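Local structure of transcriptional regulator, LysR family (Vibrio cholerae, 3SZP) at residues Asp5-Arg10 with Pro70-Leu75; Lys24-Val29 with Glu123-Asn128; Leu43-Leu48 with Thr58-Arg63; Gly91-Ser96 with Pro275-Leu280. The protein activates virulence genes as a LysR-type transcriptional regulator, probably by binding promoter DNA through its winged helix-turn-helix domain. All coordinates share one frame; numbering follows the deposited sequence.

Interaction 1: residues Asp5-Arg10 with Pro70-Leu75; sequences DLNLFR and PLLERL
L72 is the main residue that helix 59-83 brings against helix 3-15, and the bent side chain of R10 lies against it. The two side chains pass in opposing senses, with R10 NE 3.6 Å from L72 CB and R10 CD 3.9 Å from L72 CD1. L6 comes in across L72 at about a right angle, its CG 4.2 Å from L72 CD1. That leucine side is the closely packed part, and L6 also packs on T79 of the second subunit. The other flank is looser. There R10 NH1 lies 3.7 Å from E73 CG, while R10 NH1 and E73 OE2 stay 4.3 Å apart, too far for a salt bridge, with the guanidinium and carboxylate planes nearly perpendicular. R10 is steadied from its own helix instead: NE (3.0 Å) and NH2 (2.8 Å) both donate to N7 OD1, which lies in the guanidinium plane, and NH1 makes a salt bridge to E14. The bend at chi3 (69°) places NE on the side of N7. The axes of segments 5-10 and 70-75 run at 103° and come within 10.7 Å. With no hydrogen bond between the segments, cohesion rests on van der Waals contact, and E73 probably adds only a diffuse attraction to R10.

Interaction 2: residues Lys24-Val29 with Glu123-Asn128; sequences KTMIPV and ELMMSN
M26 pushes its terminal methyl against strand 120-127, where CE is 3.6 Å from M125 CE and equally 3.6 Å from the backbone oxygen L124 O. The same methyl lies 3.8 Å from E123 OE2, so a single carbon meets a thioether methyl, a carbonyl and a carboxylate. The M26 and M125 side chains overlap with their ends pointing opposite ways, and M125 CE also reaches back to M26 CG at 4.0 Å. M26 is extended beyond CG, whereas M125 bends at chi2 (82°) and chi3 (64°), bringing its CE within 4.3 Å of K24 O. Behind the first shell, M26 is the residue that leaves helix 18-25 with positive phi. It sits inside an ST turn, in which I27 N donates to T25 OG1 (3.0 Å). On the strand side, E123 OE2 forms a salt bridge with R94, which helps hold the carboxylate beside the methyl, and M125 also packs on W138. Strand 120-127 pairs in parallel with strand 91-98, E123 and L124 pair with a strand of the third subunit, and L124 packs on helix 102-116. The turn that ends helix 18-25 is thus set against the effector-domain sheet of its own chain.

Interaction 3: residues Leu43-Leu48 with Thr58-Arg63; sequences LNLRLL and TEAGER
T58 ties the loop before strand 48-51 to the start of helix 59-83 with two hydrogen bonds. Its hydroxyl OG1 donates to R46 O at 2.7 Å, tilted 29° from the carbonyl plane, and its backbone N donates to L47 O at 3.0 Å from well above that carbonyl's plane. T58 is also the N-cap of the helix, its OG1 accepting from G61 N at 2.9 Å. With chi1 at 60°, OG1 lies between the backbone N and the carbonyl carbon, where it can serve both the loop carbonyl and the first turn of the helix. L47 O has a further neighbour: G61 CA makes a CA-H...O contact with it at 3.2 Å. The CA atoms of L47 and G61 are just 3.9 Å apart, and a CB on G61 would clash with L47 O, so the backbone can approach this closely because glycine is there. Around these polar contacts, L47 CD2 rests 3.6 Å from G61 CA and also touches A60 CB, while A60 CB sits 3.8 Å from R46 O. R46 crosses T58 at about a right angle, CG against the methyl CG2. Its far end turns to N49, to which NE donates. L47 packs further on F64, L39 and F9, and E40 accepts from L47 N and L48 N. The contact closes the base of the wing, the hairpin of strands 48-51 and 54-57, against the linker helix of this winged helix-turn-helix domain. Two successive loop carbonyls therefore have donors from the one threonine, whose hydroxyl also caps the helix.

Interaction 4: residues Gly91-Ser96 with Pro275-Leu280; sequences GRIRIS and PEKVRL
K277 lays its aliphatic chain over I93, CG lying 3.7 Å and CD 3.8 Å from I93 CG2, the two side chains heading in contrary directions as they overlap. CG of K277 sits between the backbone N and the carbonyl carbon (chi1 66°), and beyond it the chain runs extended across the strand, from I93 past G91 to R92 O. CD passes 3.9 Å from G91 CA, where the absence of a side chain matters, since a CB at that position would collide with the lysine methylene. At the end of the chain, NZ gives a weak hydrogen bond to R92 O at 3.1 Å. The methylenes thus lie on hydrocarbon while the ammonium reaches a main-chain carbonyl. Deeper in, V278 CG2 meets the same I93 methyl at 4.1 Å, and I93 also touches I122 and F281. The axes of strand segment 91-96 and helix segment 276-280 run at 53° and approach to 8.7 Å. V278 continues onto V140 of strand 140-144, which pairs with strand 91-98, and K277 onto I120. A C-terminal helix packed across the parallel strands of a mixed sheet is consistent with the periplasmic-binding-protein-like fold of LysR effector domains.

Interactions 1 and 3 lie in the DNA-binding part, interaction 4 in the effector domain, and interaction 2 joins the two. Interactions 1 and 3 share helix 59-83, their centres 15 Å apart, and F9 bridges them: F9 CZ is 3.4 Å from G61 O and F9 CE1 3.7 Å from L48 CD2. Interaction 2 meets interaction 1 through L8 CD1 and I27 CD1 at 4.2 Å, and interaction 4 through neighbouring strands, where E123 O and I95 N are 2.9 Å apart, a probable hydrogen bond. Interactions 3 and 4 are the remotest pair, centres 39 Å apart and without contact inside the chain; between subunits, however, E59 pairs with K277 of the second subunit.

Interaction 1: residues Asp5-Arg10 with Pro70-Leu75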
loop_
_atom_site.group_PDB
_atom_site.type_symbol
_atom_site.label_atom_id
_atom_site.label_comp_id
_atom_site.label_asym_id
_atom_site.label_seq_id
_atom_site.Cartn_x
_atom_site.Cartn_y
_atom_site.Cartn_z
ATOM N N ASP A 5 -9.031 -18.491 16.991
ATOM C CA ASP A 5 -8.143 -17.692 16.137
ATOM C C ASP A 5 -8.289 -18.120 14.677
ATOM O O ASP A 5 -8.340 -17.282 13.769
ATOM C CB ASP A 5 -6.693 -17.789 16.601
ATOM C CG ASP A 5 -6.470 -17.163 17.979
ATOM O OD1 ASP A 5 -7.322 -16.394 18.465
ATOM O OD2 ASP A 5 -5.420 -17.423 18.584
ATOM N N LEU A 6 -8.384 -19.436 14.471
ATOM C CA LEU A 6 -8.649 -20.010 13.152
ATOM C C LEU A 6 -9.980 -19.477 12.634
ATOM O O LEU A 6 -10.095 -19.076 11.477
ATOM C CB LEU A 6 -8.693 -21.540 13.237
ATOM C CG LEU A 6 -8.952 -22.270 11.921
ATOM C CD1 LEU A 6 -7.852 -21.949 10.895
ATOM C CD2 LEU A 6 -9.038 -23.774 12.143
ATOM N N ASN A 7 -10.985 -19.468 13.504
ATOM C CA ASN A 7 -12.282 -18.909 13.147
ATOM C C ASN A 7 -12.194 -17.438 12.834
ATOM O O ASN A 7 -12.879 -16.953 11.936
ATOM C CB ASN A 7 -13.302 -19.079 14.272
ATOM C CG ASN A 7 -14.713 -18.778 13.811
ATOM O OD1 ASN A 7 -15.131 -19.225 12.742
ATOM N ND2 ASN A 7 -15.453 -18.013 14.606
ATOM N N LEU A 8 -11.369 -16.729 13.602
ATOM C CA LEU A 8 -11.194 -15.292 13.408
ATOM C C LEU A 8 -10.534 -15.054 12.055
ATOM O O LEU A 8 -10.877 -14.117 11.341
ATOM C CB LEU A 8 -10.335 -14.668 14.512
ATOM C CG LEU A 8 -10.018 -13.180 14.228
ATOM C CD1 LEU A 8 -11.322 -12.376 14.190
ATOM C CD2 LEU A 8 -9.054 -12.571 15.251
ATOM N N PHE A 9 -9.584 -15.920 11.715
ATOM C CA PHE A 9 -8.917 -15.868 10.418
ATOM C C PHE A 9 -9.945 -16.020 9.309
ATOM O O PHE A 9 -9.969 -15.237 8.366
ATOM C CB PHE A 9 -7.857 -16.968 10.334
ATOM C CG PHE A 9 -7.497 -17.372 8.926
ATOM C CD1 PHE A 9 -6.725 -16.538 8.115
ATOM C CD2 PHE A 9 -7.905 -18.600 8.421
ATOM C CE1 PHE A 9 -6.374 -16.927 6.823
ATOM C CE2 PHE A 9 -7.539 -19.000 7.129
ATOM C CZ PHE A 9 -6.784 -18.155 6.328
ATOM N N ARG A 10 -10.816 -17.015 9.435
ATOM C CA ARG A 10 -11.903 -17.174 8.482
ATOM C C ARG A 10 -12.729 -15.890 8.317
ATOM O O ARG A 10 -13.059 -15.507 7.194
ATOM C CB ARG A 10 -12.816 -18.327 8.897
ATOM C CG ARG A 10 -14.071 -18.455 8.035
ATOM C CD ARG A 10 -15.001 -19.552 8.543
ATOM N NE ARG A 10 -15.631 -19.222 9.823
ATOM C CZ ARG A 10 -16.868 -18.737 9.954
ATOM N NH1 ARG A 10 -17.614 -18.493 8.882
ATOM N NH2 ARG A 10 -17.360 -18.479 11.162
ATOM N N PRO A 70 -15.961 -24.766 5.848
ATOM C CA PRO A 70 -17.239 -25.484 5.920
ATOM C C PRO A 70 -17.546 -25.993 7.326
ATOM O O PRO A 70 -18.659 -25.789 7.813
ATOM C CB PRO A 70 -17.035 -26.656 4.957
ATOM C CG PRO A 70 -16.033 -26.150 3.973
ATOM C CD PRO A 70 -15.121 -25.238 4.733
ATOM N N LEU A 71 -16.574 -26.648 7.955
ATOM C CA LEU A 71 -16.720 -27.136 9.321
ATOM C C LEU A 71 -16.937 -26.002 10.324
ATOM O O LEU A 71 -17.703 -26.152 11.271
ATOM C CB LEU A 71 -15.499 -27.954 9.737
ATOM C CG LEU A 71 -15.277 -29.281 9.011
ATOM C CD1 LEU A 71 -14.035 -29.979 9.548
ATOM C CD2 LEU A 71 -16.495 -30.165 9.148
ATOM N N LEU A 72 -16.252 -24.880 10.128
ATOM C CA LEU A 72 -16.423 -23.747 11.024
ATOM C C LEU A 72 -17.812 -23.132 10.849
ATOM O O LEU A 72 -18.433 -22.710 11.816
ATOM C CB LEU A 72 -15.330 -22.705 10.813
ATOM C CG LEU A 72 -13.910 -23.102 11.229
ATOM C CD1 LEU A 72 -12.879 -22.180 10.581
ATOM C CD2 LEU A 72 -13.756 -23.103 12.741
ATOM N N GLU A 73 -18.300 -23.101 9.614
ATOM C CA GLU A 73 -19.658 -22.643 9.345
ATOM C C GLU A 73 -20.710 -23.547 10.001
ATOM O O GLU A 73 -21.631 -23.057 10.647
ATOM C CB GLU A 73 -19.912 -22.537 7.842
ATOM C CG GLU A 73 -19.301 -21.297 7.192
ATOM C CD GLU A 73 -18.838 -21.560 5.763
ATOM O OE1 GLU A 73 -19.159 -22.646 5.220
ATOM O OE2 GLU A 73 -18.144 -20.690 5.188
ATOM N N ARG A 74 -20.568 -24.859 9.835
ATOM C CA ARG A 74 -21.505 -25.813 10.421
ATOM C C ARG A 74 -21.559 -25.675 11.940
ATOM O O ARG A 74 -22.639 -25.651 12.534
ATOM C CB ARG A 74 -21.137 -27.251 10.042
ATOM C CG ARG A 74 -21.164 -27.533 8.543
ATOM C CD ARG A 74 -20.798 -28.986 8.242
ATOM N NE ARG A 74 -21.812 -29.914 8.738
ATOM C CZ ARG A 74 -21.782 -31.234 8.564
ATOM N NH1 ARG A 74 -20.779 -31.800 7.903
ATOM N NH2 ARG A 74 -22.759 -31.991 9.051
ATOM N N LEU A 75 -20.389 -25.590 12.564
ATOM C CA LEU A 75 -20.313 -25.407 14.008
ATOM C C LEU A 75 -21.014 -24.126 14.432
ATOM O O LEU A 75 -21.752 -24.115 15.408
ATOM C CB LEU A 75 -18.859 -25.398 14.480
ATOM C CG LEU A 75 -18.213 -26.781 14.595
ATOM C CD1 LEU A 75 -16.699 -26.679 14.765
ATOM C CD2 LEU A 75 -18.844 -27.568 15.744
#

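Interaction 2: residues Lys24-Val29 with Glu123-Asn128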
loop_
_atom_site.group_PDB
_atom_site.type_symbol
_atom_site.label_atom_id
_atom_site.label_comp_id
_atom_site.label_asym_id
_atom_site.label_seq_id
_atom_site.Cartn_x
_atom_site.Cartn_y
_atom_site.Cartn_z
ATOM N N LYS A 24 -17.445 -5.551 12.795
ATOM C CA LYS A 24 -18.496 -6.539 13.008
ATOM C C LYS A 24 -18.401 -7.277 14.346
ATOM O O LYS A 24 -19.416 -7.582 14.953
ATOM C CB LYS A 24 -18.541 -7.538 11.848
ATOM C CG LYS A 24 -19.118 -6.966 10.558
ATOM C CD LYS A 24 -19.370 -8.069 9.532
ATOM C CE LYS A 24 -20.197 -7.571 8.354
ATOM N NZ LYS A 24 -19.488 -6.515 7.561
ATOM N N THR A 25 -17.185 -7.551 14.802
ATOM C CA THR A 25 -16.949 -8.357 16.001
ATOM C C THR A 25 -16.702 -7.536 17.272
ATOM O O THR A 25 -16.688 -8.092 18.377
ATOM C CB THR A 25 -15.687 -9.207 15.830
ATOM O OG1 THR A 25 -14.559 -8.330 15.703
ATOM C CG2 THR A 25 -15.786 -10.113 14.591
ATOM N N MET A 26 -16.479 -6.234 17.119
ATOM C CA MET A 26 -16.043 -5.392 18.235
ATOM C C MET A 26 -14.712 -5.857 18.846
ATOM O O MET A 26 -14.443 -5.637 20.034
ATOM C CB MET A 26 -17.127 -5.264 19.316
ATOM C CG MET A 26 -18.466 -4.709 18.832
ATOM S SD MET A 26 -19.522 -4.106 20.203
ATOM C CE MET A 26 -21.146 -4.136 19.399
ATOM N N ILE A 27 -13.880 -6.508 18.031
ATOM C CA ILE A 27 -12.508 -6.809 18.441
ATOM C C ILE A 27 -11.595 -5.738 17.867
ATOM O O ILE A 27 -11.576 -5.553 16.656
ATOM C CB ILE A 27 -12.020 -8.183 17.915
ATOM C CG1 ILE A 27 -13.011 -9.297 18.296
ATOM C CG2 ILE A 27 -10.650 -8.473 18.480
ATOM C CD1 ILE A 27 -12.620 -10.722 17.814
ATOM N N PRO A 28 -10.841 -5.023 18.725
ATOM C CA PRO A 28 -9.929 -4.003 18.179
ATOM C C PRO A 28 -8.983 -4.610 17.156
ATOM O O PRO A 28 -8.591 -5.782 17.277
ATOM C CB PRO A 28 -9.136 -3.530 19.407
ATOM C CG PRO A 28 -10.063 -3.820 20.566
ATOM C CD PRO A 28 -10.773 -5.097 20.193
ATOM N N VAL A 29 -8.622 -3.806 16.163
ATOM C CA VAL A 29 -7.666 -4.225 15.149
ATOM C C VAL A 29 -6.390 -4.774 15.783
ATOM O O VAL A 29 -5.921 -5.832 15.398
ATOM C CB VAL A 29 -7.347 -3.080 14.168
ATOM C CG1 VAL A 29 -6.136 -3.425 13.303
ATOM C CG2 VAL A 29 -8.581 -2.780 13.310
ATOM N N GLU A 123 -26.468 -6.478 23.494
ATOM C CA GLU A 123 -25.356 -6.079 22.645
ATOM C C GLU A 123 -25.876 -4.998 21.685
ATOM O O GLU A 123 -26.769 -5.246 20.876
ATOM C CB GLU A 123 -24.788 -7.271 21.875
ATOM C CG GLU A 123 -23.535 -6.923 21.108
ATOM C CD GLU A 123 -23.096 -8.009 20.160
ATOM O OE1 GLU A 123 -23.256 -9.201 20.481
ATOM O OE2 GLU A 123 -22.585 -7.663 19.073
ATOM N N LEU A 124 -25.325 -3.796 21.808
ATOM C CA LEU A 124 -25.786 -2.641 21.043
ATOM C C LEU A 124 -24.693 -2.120 20.096
ATOM O O LEU A 124 -23.601 -1.757 20.530
ATOM C CB LEU A 124 -26.222 -1.531 21.999
ATOM C CG LEU A 124 -26.663 -0.181 21.417
ATOM C CD1 LEU A 124 -27.928 -0.336 20.572
ATOM C CD2 LEU A 124 -26.896 0.826 22.529
ATOM N N MET A 125 -24.996 -2.113 18.803
ATOM C CA MET A 125 -24.098 -1.577 17.790
ATOM C C MET A 125 -24.668 -0.296 17.183
ATOM O O MET A 125 -25.776 -0.285 16.659
ATOM C CB MET A 125 -23.861 -2.608 16.690
ATOM C CG MET A 125 -23.171 -2.046 15.463
ATOM S SD MET A 125 -21.376 -1.935 15.660
ATOM C CE MET A 125 -20.942 -3.678 15.835
ATOM N N MET A 126 -23.901 0.783 17.265
ATOM C CA MET A 126 -24.303 2.052 16.676
ATOM C C MET A 126 -23.614 2.310 15.353
ATOM O O MET A 126 -22.414 2.077 15.217
ATOM C CB MET A 126 -23.988 3.205 17.618
ATOM C CG MET A 126 -25.184 3.641 18.400
ATOM S SD MET A 126 -24.947 3.190 20.108
ATOM C CE MET A 126 -23.660 4.387 20.499
ATOM N N SER A 127 -24.364 2.823 14.386
ATOM C CA SER A 127 -23.766 3.264 13.122
ATOM C C SER A 127 -24.605 4.355 12.464
ATOM O O SER A 127 -25.802 4.451 12.703
ATOM C CB SER A 127 -23.626 2.079 12.166
ATOM O OG SER A 127 -24.855 1.369 12.136
ATOM N N ASN A 128 -23.972 5.172 11.627
ATOM C CA ASN A 128 -24.720 6.128 10.827
ATOM C C ASN A 128 -25.670 5.328 9.936
ATOM O O ASN A 128 -25.465 4.127 9.729
ATOM C CB ASN A 128 -23.770 6.995 10.009
ATOM C CG ASN A 128 -23.019 6.202 8.955
ATOM O OD1 ASN A 128 -22.979 4.972 9.001
ATOM N ND2 ASN A 128 -22.420 6.901 7.994
#

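Interaction 3: residues Leu43-Leu48 with Thr58-Arg63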
loop_
_atom_site.group_PDB
_atom_site.type_symbol
_atom_site.label_atom_id
_atom_site.label_comp_id
_atom_site.label_asym_id
_atom_site.label_seq_id
_atom_site.Cartn_x
_atom_site.Cartn_y
_atom_site.Cartn_z
ATOM N N LEU A 43 1.089 -22.494 13.990
ATOM C CA LEU A 43 1.188 -23.371 12.815
ATOM C C LEU A 43 2.576 -23.316 12.191
ATOM O O LEU A 43 2.902 -24.116 11.317
ATOM C CB LEU A 43 0.168 -22.945 11.752
ATOM C CG LEU A 43 -1.301 -22.884 12.187
ATOM C CD1 LEU A 43 -2.152 -22.249 11.109
ATOM C CD2 LEU A 43 -1.815 -24.280 12.508
ATOM N N ASN A 44 3.377 -22.344 12.620
ATOM C CA ASN A 44 4.611 -22.013 11.921
ATOM C C ASN A 44 4.351 -21.823 10.445
ATOM O O ASN A 44 5.091 -22.316 9.616
ATOM C CB ASN A 44 5.650 -23.106 12.139
ATOM C CG ASN A 44 6.159 -23.124 13.556
ATOM O OD1 ASN A 44 6.394 -22.073 14.154
ATOM N ND2 ASN A 44 6.322 -24.316 14.112
ATOM N N LEU A 45 3.266 -21.126 10.133
ATOM C CA LEU A 45 2.876 -20.866 8.754
ATOM C C LEU A 45 2.322 -19.466 8.610
ATOM O O LEU A 45 1.469 -19.052 9.387
ATOM C CB LEU A 45 1.810 -21.854 8.291
ATOM C CG LEU A 45 2.273 -23.260 7.926
ATOM C CD1 LEU A 45 1.057 -24.146 7.663
ATOM C CD2 LEU A 45 3.190 -23.234 6.724
ATOM N N ARG A 46 2.798 -18.745 7.609
ATOM C CA ARG A 46 2.218 -17.462 7.251
ATOM C C ARG A 46 0.934 -17.743 6.484
ATOM O O ARG A 46 0.932 -18.491 5.516
ATOM C CB ARG A 46 3.204 -16.661 6.392
ATOM C CG ARG A 46 2.813 -15.220 6.074
ATOM C CD ARG A 46 3.960 -14.542 5.307
ATOM N NE ARG A 46 3.613 -13.212 4.830
ATOM C CZ ARG A 46 3.664 -12.097 5.568
ATOM N NH1 ARG A 46 4.053 -12.139 6.843
ATOM N NH2 ARG A 46 3.323 -10.929 5.025
ATOM N N LEU A 47 -0.159 -17.142 6.924
ATOM C CA LEU A 47 -1.471 -17.375 6.310
ATOM C C LEU A 47 -1.954 -16.223 5.432
ATOM O O LEU A 47 -2.682 -16.446 4.477
ATOM C CB LEU A 47 -2.537 -17.664 7.373
ATOM C CG LEU A 47 -2.353 -18.960 8.157
ATOM C CD1 LEU A 47 -3.444 -19.068 9.191
ATOM C CD2 LEU A 47 -2.360 -20.184 7.232
ATOM N N LEU A 48 -1.570 -14.997 5.783
ATOM C CA LEU A 48 -2.080 -13.790 5.139
ATOM C C LEU A 48 -0.948 -12.866 4.781
ATOM O O LEU A 48 0.031 -12.755 5.515
ATOM C CB LEU A 48 -2.976 -13.001 6.095
ATOM C CG LEU A 48 -4.301 -13.601 6.543
ATOM C CD1 LEU A 48 -4.925 -12.758 7.649
ATOM C CD2 LEU A 48 -5.235 -13.697 5.345
ATOM N N THR A 58 -1.883 -16.418 1.586
ATOM C CA THR A 58 -0.758 -17.181 1.078
ATOM C C THR A 58 -1.361 -18.466 0.524
ATOM O O THR A 58 -2.584 -18.638 0.603
ATOM C CB THR A 58 0.231 -17.494 2.196
ATOM O OG1 THR A 58 -0.431 -18.265 3.210
ATOM C CG2 THR A 58 0.756 -16.185 2.811
ATOM N N GLU A 59 -0.532 -19.362 -0.012
ATOM C CA GLU A 59 -1.022 -20.665 -0.458
ATOM C C GLU A 59 -1.567 -21.424 0.743
ATOM O O GLU A 59 -2.627 -22.014 0.676
ATOM C CB GLU A 59 0.087 -21.489 -1.131
ATOM C CG GLU A 59 0.871 -20.711 -2.175
ATOM C CD GLU A 59 1.928 -21.558 -2.897
ATOM O OE1 GLU A 59 2.465 -21.082 -3.909
ATOM O OE2 GLU A 59 2.219 -22.694 -2.456
ATOM N N ALA A 60 -0.815 -21.409 1.833
ATOM C CA ALA A 60 -1.243 -22.026 3.083
ATOM C C ALA A 60 -2.556 -21.409 3.570
ATOM O O ALA A 60 -3.489 -22.132 3.912
ATOM C CB ALA A 60 -0.170 -21.887 4.133
ATOM N N GLY A 61 -2.636 -20.080 3.579
ATOM C CA GLY A 61 -3.860 -19.409 3.997
ATOM C C GLY A 61 -5.033 -19.867 3.139
ATOM O O GLY A 61 -6.147 -20.090 3.636
ATOM N N GLU A 62 -4.767 -20.010 1.845
ATOM C CA GLU A 62 -5.768 -20.404 0.873
ATOM C C GLU A 62 -6.299 -21.808 1.173
ATOM O O GLU A 62 -7.496 -22.056 1.124
ATOM C CB GLU A 62 -5.159 -20.348 -0.528
ATOM C CG GLU A 62 -6.141 -20.080 -1.644
ATOM C CD GLU A 62 -6.745 -18.677 -1.586
ATOM O OE1 GLU A 62 -6.251 -17.766 -2.300
ATOM O OE2 GLU A 62 -7.732 -18.490 -0.841
ATOM N N ARG A 63 -5.390 -22.714 1.498
ATOM C CA ARG A 63 -5.739 -24.080 1.854
ATOM C C ARG A 63 -6.552 -24.136 3.166
ATOM O O ARG A 63 -7.540 -24.866 3.262
ATOM C CB ARG A 63 -4.454 -24.910 1.972
ATOM C CG ARG A 63 -4.654 -26.365 2.308
ATOM C CD ARG A 63 -5.061 -27.174 1.086
ATOM N NE ARG A 63 -5.383 -28.537 1.480
ATOM C CZ ARG A 63 -4.491 -29.520 1.579
ATOM N NH1 ARG A 63 -3.202 -29.305 1.290
ATOM N NH2 ARG A 63 -4.894 -30.733 1.958
#

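Interaction 4: residues Gly91-Ser96 with Pro275-Leu280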
loop_
_atom_site.group_PDB
_atom_site.type_symbol
_atom_site.label_atom_id
_atom_site.label_comp_id
_atom_site.label_asym_id
_atom_site.label_seq_id
_atom_site.Cartn_x
_atom_site.Cartn_y
_atom_site.Cartn_z
ATOM N N GLY A 91 -31.169 -14.517 28.100
ATOM C CA GLY A 91 -30.432 -14.563 26.855
ATOM C C GLY A 91 -29.970 -13.188 26.396
ATOM O O GLY A 91 -30.298 -12.157 26.991
ATOM N N ARG A 92 -29.195 -13.178 25.319
ATOM C CA ARG A 92 -28.677 -11.940 24.768
ATOM C C ARG A 92 -29.532 -11.502 23.593
ATOM O O ARG A 92 -30.017 -12.325 22.828
ATOM C CB ARG A 92 -27.234 -12.135 24.311
ATOM C CG ARG A 92 -26.536 -10.855 23.880
ATOM C CD ARG A 92 -25.488 -11.150 22.811
ATOM N NE ARG A 92 -26.098 -11.733 21.618
ATOM C CZ ARG A 92 -25.415 -12.272 20.613
ATOM N NH1 ARG A 92 -24.086 -12.306 20.647
ATOM N NH2 ARG A 92 -26.065 -12.781 19.571
ATOM N N ILE A 93 -29.730 -10.203 23.457
ATOM C CA ILE A 93 -30.384 -9.689 22.269
ATOM C C ILE A 93 -29.477 -8.678 21.565
ATOM O O ILE A 93 -28.753 -7.906 22.198
ATOM C CB ILE A 93 -31.783 -9.108 22.573
ATOM C CG1 ILE A 93 -31.696 -7.756 23.263
ATOM C CG2 ILE A 93 -32.599 -10.072 23.433
ATOM C CD1 ILE A 93 -33.057 -7.254 23.742
ATOM N N ARG A 94 -29.504 -8.704 20.243
ATOM C CA ARG A 94 -28.596 -7.887 19.457
ATOM C C ARG A 94 -29.372 -6.780 18.751
ATOM O O ARG A 94 -30.320 -7.040 18.000
ATOM C CB ARG A 94 -27.869 -8.773 18.456
ATOM C CG ARG A 94 -26.586 -8.196 17.928
ATOM C CD ARG A 94 -25.779 -9.277 17.192
ATOM N NE ARG A 94 -24.514 -8.750 16.705
ATOM C CZ ARG A 94 -24.279 -8.439 15.437
ATOM N NH1 ARG A 94 -25.234 -8.607 14.530
ATOM N NH2 ARG A 94 -23.085 -7.970 15.075
ATOM N N ILE A 95 -28.968 -5.541 19.012
ATOM C CA ILE A 95 -29.671 -4.370 18.528
ATOM C C ILE A 95 -28.740 -3.464 17.726
ATOM O O ILE A 95 -27.592 -3.237 18.131
ATOM C CB ILE A 95 -30.215 -3.569 19.715
ATOM C CG1 ILE A 95 -31.122 -4.452 20.563
ATOM C CG2 ILE A 95 -30.949 -2.322 19.237
ATOM C CD1 ILE A 95 -31.567 -3.801 21.841
ATOM N N SER A 96 -29.233 -2.956 16.596
ATOM C CA SER A 96 -28.534 -1.928 15.835
ATOM C C SER A 96 -29.290 -0.611 16.012
ATOM O O SER A 96 -30.521 -0.605 16.068
ATOM C CB SER A 96 -28.458 -2.311 14.352
ATOM O OG SER A 96 -28.071 -1.217 13.539
ATOM N N PRO A 275 -38.187 -15.339 19.892
ATOM C CA PRO A 275 -38.098 -15.902 21.243
ATOM C C PRO A 275 -38.704 -14.939 22.258
ATOM O O PRO A 275 -38.968 -13.785 21.913
ATOM C CB PRO A 275 -36.586 -16.034 21.465
ATOM C CG PRO A 275 -35.971 -15.050 20.540
ATOM C CD PRO A 275 -36.860 -15.028 19.331
ATOM N N GLU A 276 -38.905 -15.403 23.487
ATOM C CA GLU A 276 -39.531 -14.583 24.520
ATOM C C GLU A 276 -38.715 -13.330 24.842
ATOM O O GLU A 276 -39.272 -12.247 25.022
ATOM C CB GLU A 276 -39.777 -15.413 25.789
ATOM C CG GLU A 276 -40.637 -14.714 26.833
ATOM C CD GLU A 276 -40.956 -15.597 28.041
ATOM O OE1 GLU A 276 -41.219 -16.816 27.863
ATOM O OE2 GLU A 276 -40.945 -15.069 29.179
ATOM N N LYS A 277 -37.398 -13.486 24.911
ATOM C CA LYS A 277 -36.506 -12.389 25.277
ATOM C C LYS A 277 -36.679 -11.206 24.330
ATOM O O LYS A 277 -36.673 -10.054 24.761
ATOM C CB LYS A 277 -35.043 -12.848 25.303
ATOM C CG LYS A 277 -34.486 -13.238 23.943
ATOM C CD LYS A 277 -33.082 -13.832 24.036
ATOM C CE LYS A 277 -32.567 -14.202 22.652
ATOM N NZ LYS A 277 -31.380 -15.103 22.683
ATOM N N VAL A 278 -36.852 -11.494 23.041
ATOM C CA VAL A 278 -37.045 -10.432 22.056
ATOM C C VAL A 278 -38.477 -9.881 22.105
ATOM O O VAL A 278 -38.684 -8.671 22.002
ATOM C CB VAL A 278 -36.683 -10.912 20.636
ATOM C CG1 VAL A 278 -36.772 -9.771 19.648
ATOM C CG2 VAL A 278 -35.271 -11.528 20.622
ATOM N N ARG A 279 -39.456 -10.766 22.280
ATOM C CA ARG A 279 -40.851 -10.344 22.426
ATOM C C ARG A 279 -41.035 -9.368 23.587
ATOM O O ARG A 279 -41.688 -8.349 23.441
ATOM C CB ARG A 279 -41.788 -11.546 22.610
ATOM C CG ARG A 279 -42.021 -12.369 21.350
ATOM C CD ARG A 279 -43.238 -13.300 21.497
ATOM N NE ARG A 279 -43.192 -14.082 22.733
ATOM C CZ ARG A 279 -42.826 -15.358 22.800
ATOM N NH1 ARG A 279 -42.486 -16.013 21.696
ATOM N NH2 ARG A 279 -42.814 -15.989 23.969
ATOM N N LEU A 280 -40.473 -9.701 24.743
ATOM C CA LEU A 280 -40.504 -8.815 25.898
ATOM C C LEU A 280 -39.904 -7.442 25.565
ATOM O O LEU A 280 -40.458 -6.392 25.911
ATOM C CB LEU A 280 -39.740 -9.451 27.060
ATOM C CG LEU A 280 -40.387 -10.672 27.717
ATOM C CD1 LEU A 280 -39.458 -11.331 28.739
ATOM C CD2 LEU A 280 -41.710 -10.297 28.356
#